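Local coordinates for GCN5-related N-acetyltransferase (Anabaena variabilis, PDB 2OZG), which binds coenzyme A in a GNAT-type acetyltransferase domain and probably transfers acetyl groups, perhaps to aminoglycoside-like amines, at residues R127-S136 with I349-F360; M287-K295 with D316-F326. One frame throughout, in Å; residues are numbered along the deposited sequence. Where two conformers were deposited one is given.

Contact 1: residues R127-S136 with I349-F360; sequences RKAGYEQAGS and IKGLASLYTSLF. With COA (coenzyme A), chain C.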
loop_
_atom_site.group_PDB
_atom_site.type_symbol
_atom_site.label_atom_id
_atom_site.label_comp_id
_atom_site.label_asym_id
_atom_site.label_seq_id
_atom_site.Cartn_x
_atom_site.Cartn_y
_atom_site.Cartn_z
ATOM N N ARG A 127 15.007 -4.143 -32.362
ATOM C CA ARG A 127 14.327 -4.754 -33.492
ATOM C C ARG A 127 14.690 -4.034 -34.795
ATOM O O ARG A 127 14.745 -4.678 -35.849
ATOM C CB ARG A 127 12.811 -4.744 -33.275
ATOM C CG ARG A 127 12.393 -5.675 -32.158
ATOM C CD ARG A 127 10.923 -5.583 -31.850
ATOM N NE ARG A 127 10.448 -6.758 -31.131
ATOM C CZ ARG A 127 9.289 -6.810 -30.482
ATOM N NH1 ARG A 127 8.547 -5.723 -30.380
ATOM N NH2 ARG A 127 8.885 -7.941 -29.917
ATOM N N LYS A 128 14.934 -2.718 -34.744
ATOM C CA LYS A 128 15.393 -2.000 -35.949
ATOM C C LYS A 128 16.698 -2.612 -36.423
ATOM O O LYS A 128 16.967 -2.586 -37.580
ATOM C CB LYS A 128 15.629 -0.487 -35.741
ATOM C CG LYS A 128 14.396 0.369 -35.734
ATOM C CD LYS A 128 14.716 1.877 -35.825
ATOM C CE LYS A 128 15.049 2.375 -37.276
ATOM N NZ LYS A 128 13.874 2.423 -38.253
ATOM N N ALA A 129 17.483 -3.232 -35.542
ATOM C CA ALA A 129 18.746 -3.829 -35.978
ATOM C C ALA A 129 18.708 -5.339 -36.107
ATOM O O ALA A 129 19.782 -5.983 -36.184
ATOM C CB ALA A 129 19.872 -3.413 -35.017
ATOM N N GLY A 130 17.500 -5.905 -36.052
ATOM C CA GLY A 130 17.304 -7.353 -36.168
ATOM C C GLY A 130 17.355 -8.266 -34.971
ATOM O O GLY A 130 17.361 -9.510 -35.161
ATOM N N TYR A 131 17.425 -7.691 -33.763
ATOM C CA TYR A 131 17.312 -8.466 -32.509
ATOM C C TYR A 131 15.845 -8.815 -32.310
ATOM O O TYR A 131 14.968 -8.028 -32.668
ATOM C CB TYR A 131 17.770 -7.670 -31.264
ATOM C CG TYR A 131 19.265 -7.505 -31.128
ATOM C CD1 TYR A 131 19.934 -6.514 -31.789
ATOM C CD2 TYR A 131 19.998 -8.352 -30.305
ATOM C CE1 TYR A 131 21.296 -6.403 -31.718
ATOM C CE2 TYR A 131 21.382 -8.226 -30.181
ATOM C CZ TYR A 131 22.019 -7.270 -30.878
ATOM O OH TYR A 131 23.388 -7.128 -30.766
ATOM N N GLU A 132 15.586 -9.976 -31.686
ATOM C CA GLU A 132 14.218 -10.328 -31.333
ATOM C C GLU A 132 14.140 -11.094 -30.042
ATOM O O GLU A 132 15.082 -11.730 -29.640
ATOM C CB GLU A 132 13.535 -11.131 -32.454
ATOM C CG GLU A 132 11.993 -11.384 -32.288
ATOM C CD GLU A 132 11.178 -10.089 -32.058
ATOM O OE1 GLU A 132 11.064 -9.659 -30.891
ATOM O OE2 GLU A 132 10.645 -9.528 -33.030
ATOM N N GLN A 133 12.985 -11.030 -29.381
ATOM C CA GLN A 133 12.772 -11.854 -28.193
ATOM C C GLN A 133 13.192 -13.265 -28.490
ATOM O O GLN A 133 12.826 -13.827 -29.517
ATOM C CB GLN A 133 11.317 -11.843 -27.763
ATOM C CG GLN A 133 10.811 -10.449 -27.412
ATOM C CD GLN A 133 9.449 -10.503 -26.794
ATOM O OE1 GLN A 133 8.764 -11.509 -26.943
ATOM N NE2 GLN A 133 9.058 -9.429 -26.044
ATOM N N ALA A 134 13.970 -13.857 -27.583
ATOM C CA ALA A 134 14.533 -15.137 -27.853
ATOM C C ALA A 134 14.760 -16.024 -26.633
ATOM O O ALA A 134 15.044 -17.206 -26.796
ATOM C CB ALA A 134 15.847 -14.945 -28.590
ATOM N N GLY A 135 14.631 -15.484 -25.421
ATOM C CA GLY A 135 14.793 -16.311 -24.245
ATOM C C GLY A 135 14.227 -15.618 -23.039
ATOM O O GLY A 135 13.942 -14.409 -23.072
ATOM N N SER A 136 14.154 -16.363 -21.961
ATOM C CA SER A 136 13.579 -15.841 -20.728
ATOM C C SER A 136 14.518 -15.744 -19.542
ATOM O O SER A 136 15.552 -16.403 -19.498
ATOM C CB SER A 136 12.397 -16.732 -20.337
ATOM O OG SER A 136 11.437 -16.763 -21.394
ATOM N N ILE A 349 15.211 -12.032 -40.436
ATOM C CA ILE A 349 16.240 -12.428 -39.495
ATOM C C ILE A 349 15.711 -12.421 -38.027
ATOM O O ILE A 349 16.180 -13.199 -37.184
ATOM C CB ILE A 349 17.502 -11.532 -39.718
ATOM C CG1 ILE A 349 18.727 -12.169 -39.100
ATOM C CG2 ILE A 349 17.316 -10.088 -39.185
ATOM C CD1 ILE A 349 19.172 -13.435 -39.868
ATOM N N LYS A 350 14.682 -11.597 -37.732
ATOM C CA LYS A 350 14.072 -11.564 -36.411
ATOM C C LYS A 350 13.286 -12.800 -36.099
ATOM O O LYS A 350 13.367 -13.296 -34.968
ATOM C CB LYS A 350 13.181 -10.361 -36.169
ATOM C CG LYS A 350 13.954 -9.055 -36.256
ATOM C CD LYS A 350 13.175 -7.843 -35.828
ATOM C CE LYS A 350 11.868 -7.553 -36.582
ATOM N NZ LYS A 350 12.020 -7.357 -38.020
ATOM N N GLY A 351 12.523 -13.291 -37.096
ATOM C CA GLY A 351 11.764 -14.509 -36.933
ATOM C C GLY A 351 12.706 -15.672 -36.660
ATOM O O GLY A 351 12.405 -16.555 -35.869
ATOM N N LEU A 352 13.865 -15.653 -37.322
ATOM C CA LEU A 352 14.844 -16.728 -37.216
ATOM C C LEU A 352 15.444 -16.797 -35.851
ATOM O O LEU A 352 15.771 -17.882 -35.385
ATOM C CB LEU A 352 15.950 -16.539 -38.261
ATOM C CG LEU A 352 17.022 -17.653 -38.309
ATOM C CD1 LEU A 352 16.373 -18.991 -38.534
ATOM C CD2 LEU A 352 18.041 -17.386 -39.346
ATOM N N ALA A 353 15.630 -15.640 -35.195
ATOM C CA ALA A 353 16.117 -15.631 -33.826
ATOM C C ALA A 353 15.210 -16.419 -32.861
ATOM O O ALA A 353 15.698 -17.196 -32.049
ATOM C CB ALA A 353 16.222 -14.217 -33.329
ATOM N N SER A 354 13.894 -16.182 -32.958
ATOM C CA SER A 354 12.936 -16.781 -32.037
ATOM C C SER A 354 12.809 -18.251 -32.376
ATOM O O SER A 354 12.662 -19.054 -31.481
ATOM C CB SER A 354 11.600 -16.122 -32.096
ATOM O OG SER A 354 11.657 -14.717 -31.897
ATOM N N LEU A 355 12.897 -18.576 -33.670
ATOM C CA LEU A 355 12.836 -19.960 -34.123
ATOM C C LEU A 355 14.040 -20.742 -33.605
ATOM O O LEU A 355 13.904 -21.843 -33.055
ATOM C CB LEU A 355 12.851 -20.005 -35.653
ATOM C CG LEU A 355 12.814 -21.411 -36.296
ATOM C CD1 LEU A 355 11.514 -22.097 -36.001
ATOM C CD2 LEU A 355 13.065 -21.371 -37.783
ATOM N N TYR A 356 15.222 -20.144 -33.782
ATOM C CA TYR A 356 16.507 -20.742 -33.387
ATOM C C TYR A 356 16.613 -21.137 -31.942
ATOM O O TYR A 356 17.110 -22.205 -31.595
ATOM C CB TYR A 356 17.619 -19.735 -33.677
ATOM C CG TYR A 356 19.076 -20.160 -33.418
ATOM C CD1 TYR A 356 19.656 -20.020 -32.194
ATOM C CD2 TYR A 356 19.863 -20.612 -34.433
ATOM C CE1 TYR A 356 21.023 -20.342 -31.983
ATOM C CE2 TYR A 356 21.209 -20.975 -34.217
ATOM C CZ TYR A 356 21.770 -20.820 -33.000
ATOM O OH TYR A 356 23.113 -21.181 -32.815
ATOM N N THR A 357 16.131 -20.271 -31.067
ATOM C CA THR A 357 16.204 -20.522 -29.610
ATOM C C THR A 357 15.132 -21.399 -28.998
ATOM O O THR A 357 15.232 -21.764 -27.812
ATOM C CB THR A 357 16.119 -19.171 -28.859
ATOM O OG1 THR A 357 14.844 -18.584 -29.100
ATOM C CG2 THR A 357 17.221 -18.276 -29.310
ATOM N N SER A 358 14.122 -21.755 -29.782
ATOM C CA SER A 358 12.981 -22.520 -29.301
ATOM C C SER A 358 12.113 -21.776 -28.318
ATOM O O SER A 358 11.370 -22.387 -27.575
ATOM C CB SER A 358 13.397 -23.863 -28.637
ATOM O OG SER A 358 14.463 -24.391 -29.339
ATOM N N LEU A 359 12.155 -20.453 -28.309
ATOM C CA LEU A 359 11.250 -19.717 -27.433
ATOM C C LEU A 359 9.804 -19.971 -27.863
ATOM O O LEU A 359 8.909 -20.177 -27.018
ATOM C CB LEU A 359 11.549 -18.194 -27.517
ATOM C CG LEU A 359 10.673 -17.336 -26.613
ATOM C CD1 LEU A 359 10.793 -17.722 -25.162
ATOM C CD2 LEU A 359 10.973 -15.859 -26.807
ATOM N N PHE A 360 9.564 -19.828 -29.171
ATOM C CA PHE A 360 8.274 -20.100 -29.789
ATOM C C PHE A 360 8.440 -21.131 -30.859
ATOM O O PHE A 360 9.500 -21.189 -31.522
ATOM C CB PHE A 360 7.685 -18.797 -30.366
ATOM C CG PHE A 360 7.376 -17.792 -29.291
ATOM C CD1 PHE A 360 6.448 -18.086 -28.332
ATOM C CD2 PHE A 360 8.040 -16.579 -29.233
ATOM C CE1 PHE A 360 6.150 -17.165 -27.304
ATOM C CE2 PHE A 360 7.749 -15.674 -28.236
ATOM C CZ PHE A 360 6.831 -15.968 -27.275
HETATM N N1A COA C . 11.659 3.725 -26.082
HETATM C C2A COA C . 11.296 3.174 -27.256
HETATM N N3A COA C . 12.024 3.335 -28.379
HETATM C C4A COA C . 13.155 4.082 -28.337
HETATM C C5A COA C . 13.563 4.681 -27.149
HETATM C C6A COA C . 12.774 4.482 -25.998
HETATM N N6A COA C . 13.074 5.009 -24.791
HETATM N N7A COA C . 14.703 5.354 -27.441
HETATM C C8A COA C . 14.982 5.178 -28.757
HETATM N N9A COA C . 14.030 4.395 -29.291
HETATM C C1B COA C . 13.878 3.904 -30.693
HETATM C C2B COA C . 13.303 4.979 -31.612
HETATM O O2B COA C . 11.857 5.018 -31.587
HETATM C C3B COA C . 13.914 4.619 -32.961
HETATM O O3B COA C . 13.020 3.871 -33.796
HETATM P P3B COA C . 12.185 4.615 -34.982
HETATM O O7A COA C . 13.214 4.810 -36.083
HETATM O O8A COA C . 11.039 3.648 -35.261
HETATM O O9A COA C . 11.733 5.951 -34.404
HETATM C C4B COA C . 15.175 3.815 -32.655
HETATM O O4B COA C . 15.129 3.484 -31.261
HETATM C C5B COA C . 16.453 4.593 -32.976
HETATM O O5B COA C . 16.534 5.730 -32.103
HETATM P P1A COA C . 17.933 6.461 -31.697
HETATM O O1A COA C . 19.089 5.752 -32.363
HETATM O O2A COA C . 17.750 7.959 -31.943
HETATM O O3A COA C . 17.952 6.235 -30.077
HETATM P P2A COA C . 18.614 7.276 -28.996
HETATM O O4A COA C . 19.935 7.748 -29.610
HETATM O O5A COA C . 17.560 8.330 -28.661
HETATM O O6A COA C . 18.881 6.282 -27.688
HETATM C CBP COA C . 18.721 5.452 -25.259
HETATM C CCP COA C . 18.649 6.606 -26.283
HETATM C CDP COA C . 19.755 4.471 -25.808
HETATM C CEP COA C . 17.382 4.726 -25.361
HETATM C CAP COA C . 19.121 6.039 -23.830
HETATM O OAP COA C . 20.534 5.821 -23.493
HETATM C C9P COA C . 18.329 5.745 -22.526
HETATM O O9P COA C . 17.203 6.409 -22.204
HETATM N N8P COA C . 18.738 4.896 -21.561
HETATM C C7P COA C . 19.845 3.957 -21.375
HETATM C C6P COA C . 19.088 2.660 -21.138
HETATM C C5P COA C . 19.070 1.807 -22.398
HETATM O O5P COA C . 18.760 2.287 -23.487
HETATM N N4P COA C . 19.377 0.509 -22.261
HETATM C C3P COA C . 19.398 -0.494 -23.322
HETATM C C2P COA C . 19.934 -1.752 -22.674
HETATM S S1P COA C . 21.719 -1.569 -22.266
HETATM O O HOH W 1 13.838 -5.059 -38.180
HETATM O O HOH W 2 18.127 -12.029 -35.680
#

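Contact 2: residues M287-K295 with D316-F326; sequences MLRIVNVCK and DDLLATNQGKF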
loop_
_atom_site.group_PDB
_atom_site.type_symbol
_atom_site.label_atom_id
_atom_site.label_comp_id
_atom_site.label_asym_id
_atom_site.label_seq_id
_atom_site.Cartn_x
_atom_site.Cartn_y
_atom_site.Cartn_z
HETATM N N MSE A 287 16.960 -10.707 -25.877
HETATM C CA MSE A 287 16.882 -10.755 -27.291
HETATM C C MSE A 287 18.114 -11.283 -27.892
HETATM O O MSE A 287 19.205 -11.151 -27.328
HETATM C CB MSE A 287 16.647 -9.357 -27.784
HETATM C CG MSE A 287 15.298 -8.763 -27.436
HETATM SE SE MSE A 287 15.020 -6.998 -28.288
HETATM C CE MSE A 287 13.172 -7.241 -28.987
ATOM N N LEU A 288 17.968 -11.815 -29.093
ATOM C CA LEU A 288 19.094 -12.404 -29.849
ATOM C C LEU A 288 19.115 -11.895 -31.288
ATOM O O LEU A 288 18.071 -11.703 -31.904
ATOM C CB LEU A 288 18.934 -13.943 -29.865
ATOM C CG LEU A 288 20.099 -14.745 -30.502
ATOM C CD1 LEU A 288 20.561 -15.956 -29.711
ATOM C CD2 LEU A 288 19.758 -15.135 -31.964
ATOM N N ARG A 289 20.318 -11.679 -31.809
ATOM C CA ARG A 289 20.499 -11.313 -33.174
ATOM C C ARG A 289 21.265 -12.444 -33.845
ATOM O O ARG A 289 22.337 -12.871 -33.361
ATOM C CB ARG A 289 21.295 -10.000 -33.282
ATOM C CG ARG A 289 20.834 -9.076 -34.482
ATOM C CD ARG A 289 21.171 -9.566 -35.865
ATOM N NE ARG A 289 20.717 -8.572 -36.844
ATOM C CZ ARG A 289 20.843 -8.698 -38.153
ATOM N NH1 ARG A 289 21.398 -9.789 -38.678
ATOM N NH2 ARG A 289 20.362 -7.762 -38.944
ATOM N N ILE A 290 20.712 -12.973 -34.924
ATOM C CA ILE A 290 21.467 -13.910 -35.771
ATOM C C ILE A 290 22.389 -13.059 -36.622
ATOM O O ILE A 290 21.956 -12.381 -37.544
ATOM C CB ILE A 290 20.537 -14.732 -36.662
ATOM C CG1 ILE A 290 19.537 -15.516 -35.794
ATOM C CG2 ILE A 290 21.349 -15.606 -37.650
ATOM C CD1 ILE A 290 20.029 -16.812 -35.158
ATOM N N VAL A 291 23.666 -13.058 -36.274
ATOM C CA VAL A 291 24.649 -12.256 -36.977
ATOM C C VAL A 291 25.116 -12.932 -38.292
ATOM O O VAL A 291 25.297 -12.267 -39.337
ATOM C CB VAL A 291 25.852 -11.962 -36.069
ATOM C CG1 VAL A 291 26.931 -11.165 -36.823
ATOM C CG2 VAL A 291 25.403 -11.209 -34.808
ATOM N N ASN A 292 25.300 -14.255 -38.223
ATOM C CA ASN A 292 25.651 -15.085 -39.396
ATOM C C ASN A 292 24.739 -16.321 -39.474
ATOM O O ASN A 292 24.812 -17.217 -38.630
ATOM C CB ASN A 292 27.106 -15.479 -39.358
ATOM C CG ASN A 292 27.544 -16.116 -40.647
ATOM O OD1 ASN A 292 27.071 -17.186 -41.039
ATOM N ND2 ASN A 292 28.413 -15.434 -41.340
ATOM N N VAL A 293 23.844 -16.341 -40.442
ATOM C CA VAL A 293 22.876 -17.430 -40.520
ATOM C C VAL A 293 23.522 -18.797 -40.614
ATOM O O VAL A 293 23.137 -19.706 -39.889
ATOM C CB VAL A 293 21.870 -17.237 -41.737
ATOM C CG1 VAL A 293 21.052 -18.495 -42.037
ATOM C CG2 VAL A 293 20.935 -16.103 -41.452
ATOM N N CYS A 294 24.500 -18.951 -41.514
ATOM C CA CYS A 294 25.167 -20.240 -41.712
ATOM C C CYS A 294 25.913 -20.685 -40.479
ATOM O O CYS A 294 25.728 -21.798 -40.000
ATOM C CB CYS A 294 26.163 -20.187 -42.882
ATOM S SG CYS A 294 25.396 -19.789 -44.443
ATOM N N LYS A 295 26.781 -19.824 -39.972
ATOM C CA LYS A 295 27.574 -20.199 -38.830
ATOM C C LYS A 295 26.714 -20.439 -37.570
ATOM O O LYS A 295 26.978 -21.346 -36.805
ATOM C CB LYS A 295 28.660 -19.180 -38.577
ATOM C CG LYS A 295 29.648 -18.976 -39.722
ATOM C CD LYS A 295 30.530 -20.192 -40.000
ATOM N N ASP A 316 17.380 -9.997 -44.440
ATOM C CA ASP A 316 18.246 -9.261 -43.484
ATOM C C ASP A 316 18.609 -7.974 -44.199
ATOM O O ASP A 316 19.430 -7.978 -45.140
ATOM C CB ASP A 316 19.507 -10.028 -43.129
ATOM C CG ASP A 316 20.271 -9.415 -41.993
ATOM O OD1 ASP A 316 20.189 -8.188 -41.754
ATOM O OD2 ASP A 316 20.975 -10.177 -41.305
ATOM N N ASP A 317 18.031 -6.885 -43.735
ATOM C CA ASP A 317 18.228 -5.590 -44.353
ATOM C C ASP A 317 19.545 -4.905 -43.920
ATOM O O ASP A 317 19.877 -3.845 -44.446
ATOM C CB ASP A 317 17.041 -4.683 -44.010
ATOM C CG ASP A 317 16.984 -4.316 -42.516
ATOM O OD1 ASP A 317 17.432 -5.136 -41.677
ATOM O OD2 ASP A 317 16.454 -3.230 -42.166
ATOM N N LEU A 318 20.266 -5.487 -42.950
ATOM C CA LEU A 318 21.514 -4.908 -42.436
ATOM C C LEU A 318 22.744 -5.647 -42.928
ATOM O O LEU A 318 23.685 -5.040 -43.409
ATOM C CB LEU A 318 21.512 -4.923 -40.910
ATOM C CG LEU A 318 22.727 -4.266 -40.229
ATOM C CD1 LEU A 318 22.794 -2.788 -40.608
ATOM C CD2 LEU A 318 22.722 -4.435 -38.723
ATOM N N LEU A 319 22.740 -6.959 -42.759
ATOM C CA LEU A 319 23.868 -7.812 -43.127
ATOM C C LEU A 319 23.521 -8.668 -44.347
ATOM O O LEU A 319 22.980 -9.760 -44.233
ATOM C CB LEU A 319 24.296 -8.652 -41.921
ATOM C CG LEU A 319 24.659 -7.800 -40.691
ATOM C CD1 LEU A 319 24.930 -8.670 -39.467
ATOM C CD2 LEU A 319 25.847 -6.874 -40.901
ATOM N N ALA A 320 23.826 -8.128 -45.518
ATOM C CA ALA A 320 23.511 -8.737 -46.798
ATOM C C ALA A 320 23.865 -10.216 -46.941
ATOM O O ALA A 320 23.175 -10.918 -47.650
ATOM C CB ALA A 320 24.175 -7.958 -47.924
ATOM N N THR A 321 24.932 -10.692 -46.314
ATOM C CA THR A 321 25.280 -12.125 -46.430
ATOM C C THR A 321 24.254 -13.101 -45.843
ATOM O O THR A 321 24.327 -14.302 -46.077
ATOM C CB THR A 321 26.644 -12.436 -45.767
ATOM O OG1 THR A 321 26.563 -12.194 -44.364
ATOM C CG2 THR A 321 27.771 -11.588 -46.402
ATOM N N ASN A 322 23.329 -12.608 -45.030
ATOM C CA ASN A 322 22.296 -13.412 -44.437
ATOM C C ASN A 322 20.963 -13.380 -45.233
ATOM O O ASN A 322 19.983 -14.083 -44.908
ATOM C CB ASN A 322 21.966 -12.833 -43.056
ATOM C CG ASN A 322 23.070 -13.032 -42.029
ATOM O OD1 ASN A 322 23.835 -13.966 -42.107
ATOM N ND2 ASN A 322 23.108 -12.159 -41.040
ATOM N N GLN A 323 20.914 -12.506 -46.224
ATOM C CA GLN A 323 19.712 -12.305 -47.017
ATOM C C GLN A 323 19.722 -13.321 -48.120
ATOM O O GLN A 323 20.594 -13.259 -48.939
ATOM C CB GLN A 323 19.785 -10.905 -47.645
ATOM C CG GLN A 323 18.753 -10.569 -48.687
ATOM C CD GLN A 323 17.401 -10.258 -48.137
ATOM O OE1 GLN A 323 17.224 -9.383 -47.266
ATOM N NE2 GLN A 323 16.412 -10.937 -48.681
ATOM N N GLY A 324 18.784 -14.257 -48.161
ATOM C CA GLY A 324 18.762 -15.204 -49.278
ATOM C C GLY A 324 18.215 -16.557 -48.898
ATOM O O GLY A 324 17.610 -16.718 -47.837
ATOM N N LYS A 325 18.479 -17.552 -49.743
ATOM C CA LYS A 325 17.966 -18.887 -49.504
ATOM C C LYS A 325 19.076 -19.795 -48.996
ATOM O O LYS A 325 20.177 -19.719 -49.472
ATOM C CB LYS A 325 17.363 -19.463 -50.762
ATOM C CG LYS A 325 16.111 -18.745 -51.278
ATOM C CD LYS A 325 15.826 -19.321 -52.659
ATOM C CE LYS A 325 14.478 -18.951 -53.193
ATOM N NZ LYS A 325 14.268 -19.653 -54.525
ATOM N N PHE A 326 18.756 -20.593 -47.988
ATOM C CA PHE A 326 19.675 -21.499 -47.329
ATOM C C PHE A 326 18.944 -22.848 -47.119
ATOM O O PHE A 326 17.730 -22.899 -46.791
ATOM C CB PHE A 326 20.103 -20.941 -45.935
ATOM C CG PHE A 326 20.742 -19.583 -45.982
ATOM C CD1 PHE A 326 19.963 -18.426 -45.895
ATOM C CD2 PHE A 326 22.128 -19.451 -46.115
ATOM C CE1 PHE A 326 20.547 -17.155 -45.983
ATOM C CE2 PHE A 326 22.720 -18.176 -46.191
ATOM C CZ PHE A 326 21.932 -17.031 -46.127
HETATM O O HOH W 3 18.059 -6.078 -39.519
HETATM O O HOH W 4 25.059 -16.713 -43.472
#

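Contact 1: residues R127-S136 with I349-F360
Helix 349-357 of the sterol-carrier-protein-like domain lies nearly parallel to strand 132-136 of the first GNAT domain, at 11° and 7.1 Å between axes, and grips its carbonyls with two hydroxyls. Ser354 OG donates to Gln133 O at 2.8 Å, almost in line with that C=O. Thr357 OG1 donates to Ala134 O at 2.7 Å, in the carbonyl plane and on a lone pair; chi1 of 64° sets Thr357 OG1 between its own backbone N and carbonyl carbon, and Thr357 CG2, anti to that carbon, packs 3.7 Å from Ala134 CB. The acceptors sit at and just before a classic beta bulge, in which Ala134 and Gly135 both face Trp286. Leu359, beyond the Schellman motif that closes the helix, lays CD2 3.7 Å from Ala134 N. At the other end, Lys350 passes its methylenes over the Schellman turn at Gly130 that ends helix 123-128, with CD 3.5 Å from Arg127 O. Its NZ pairs with Asp348. Glu132 CB packs 3.8 Å from Lys350 CB, while Glu132 OE1 is held by three donors: Arg127 NE and NH2, side-on and in the guanidinium plane, and Gln133 N on the anti lone pair. Arg127 NH1 continues to Leu273 O of the second subunit.

Contact 2: residues M287-K295 with D316-F326
A bend at chi2 (-70°) brings the guanidinium of Arg289 over to 316-326, and Asp316, with CG anti to the backbone N (chi1 -170°), extends its carboxylate to meet it. The pair forms a bidentate, end-on salt bridge at an Asx turn: Arg289 NH1 donates to Asp316 OD2 at 2.7 Å and Arg289 NH2 to Asp316 OD1 at 2.8 Å, both on the syn side although the two planes are 41° apart. Asp316 OD1 also accepts from Leu318 N and Leu319 N, so the carboxylate that holds the arginine shapes its own loop as well. Asn322 ND2 reaches OD2 from the opposite face to Arg289 NH1, and this dense set of donors would probably stabilise the negative charge.

Asn322 is the second bridge between 287-295 and 316-326. Asn322 ND2 gives a further bond to Val291 O at 2.8 Å, approaching from above the carbonyl plane, while Asn322 OD1 accepts from Val293 N at 2.9 Å. The amide thus spans the junction between strand 279-290 and helix 293-299, where Asn292 is the N-cap and its OD1 takes Lys295 N. Past this junction the contact turns apolar. Cys294 SG approaches the ring of Phe326 obliquely, 3.6 Å from CE2, and Val293 CG1 sits over the ring centre in a CH-pi contact, 4.0 Å from the centroid.

In the fold
Contacts 1 and 2 have centres 12 Å apart and are joined through the neighbouring strands 132-143 and 279-290, with Glu132 O 2.9 Å from Leu288 N. Along the chain, contact 2 is nested within the loop that contact 1 closes. Arg289 links them directly: its NE lies 2.8 Å from Ala129 O, a probable hydrogen bond to the turn beside Lys128. Ile349 of contact 1 packs on Arg289, Val293 and Asp316. Contact 1 sets the sterol-carrier-like domain against the first GNAT domain; contact 2 sets it against strand 279-290 and the helix that follows. Lys128 NZ makes a weak bond to coenzyme A O7A at 3.3 Å, whereas the side chain of Leu318 in contact 2 is about 12 Å from the cofactor.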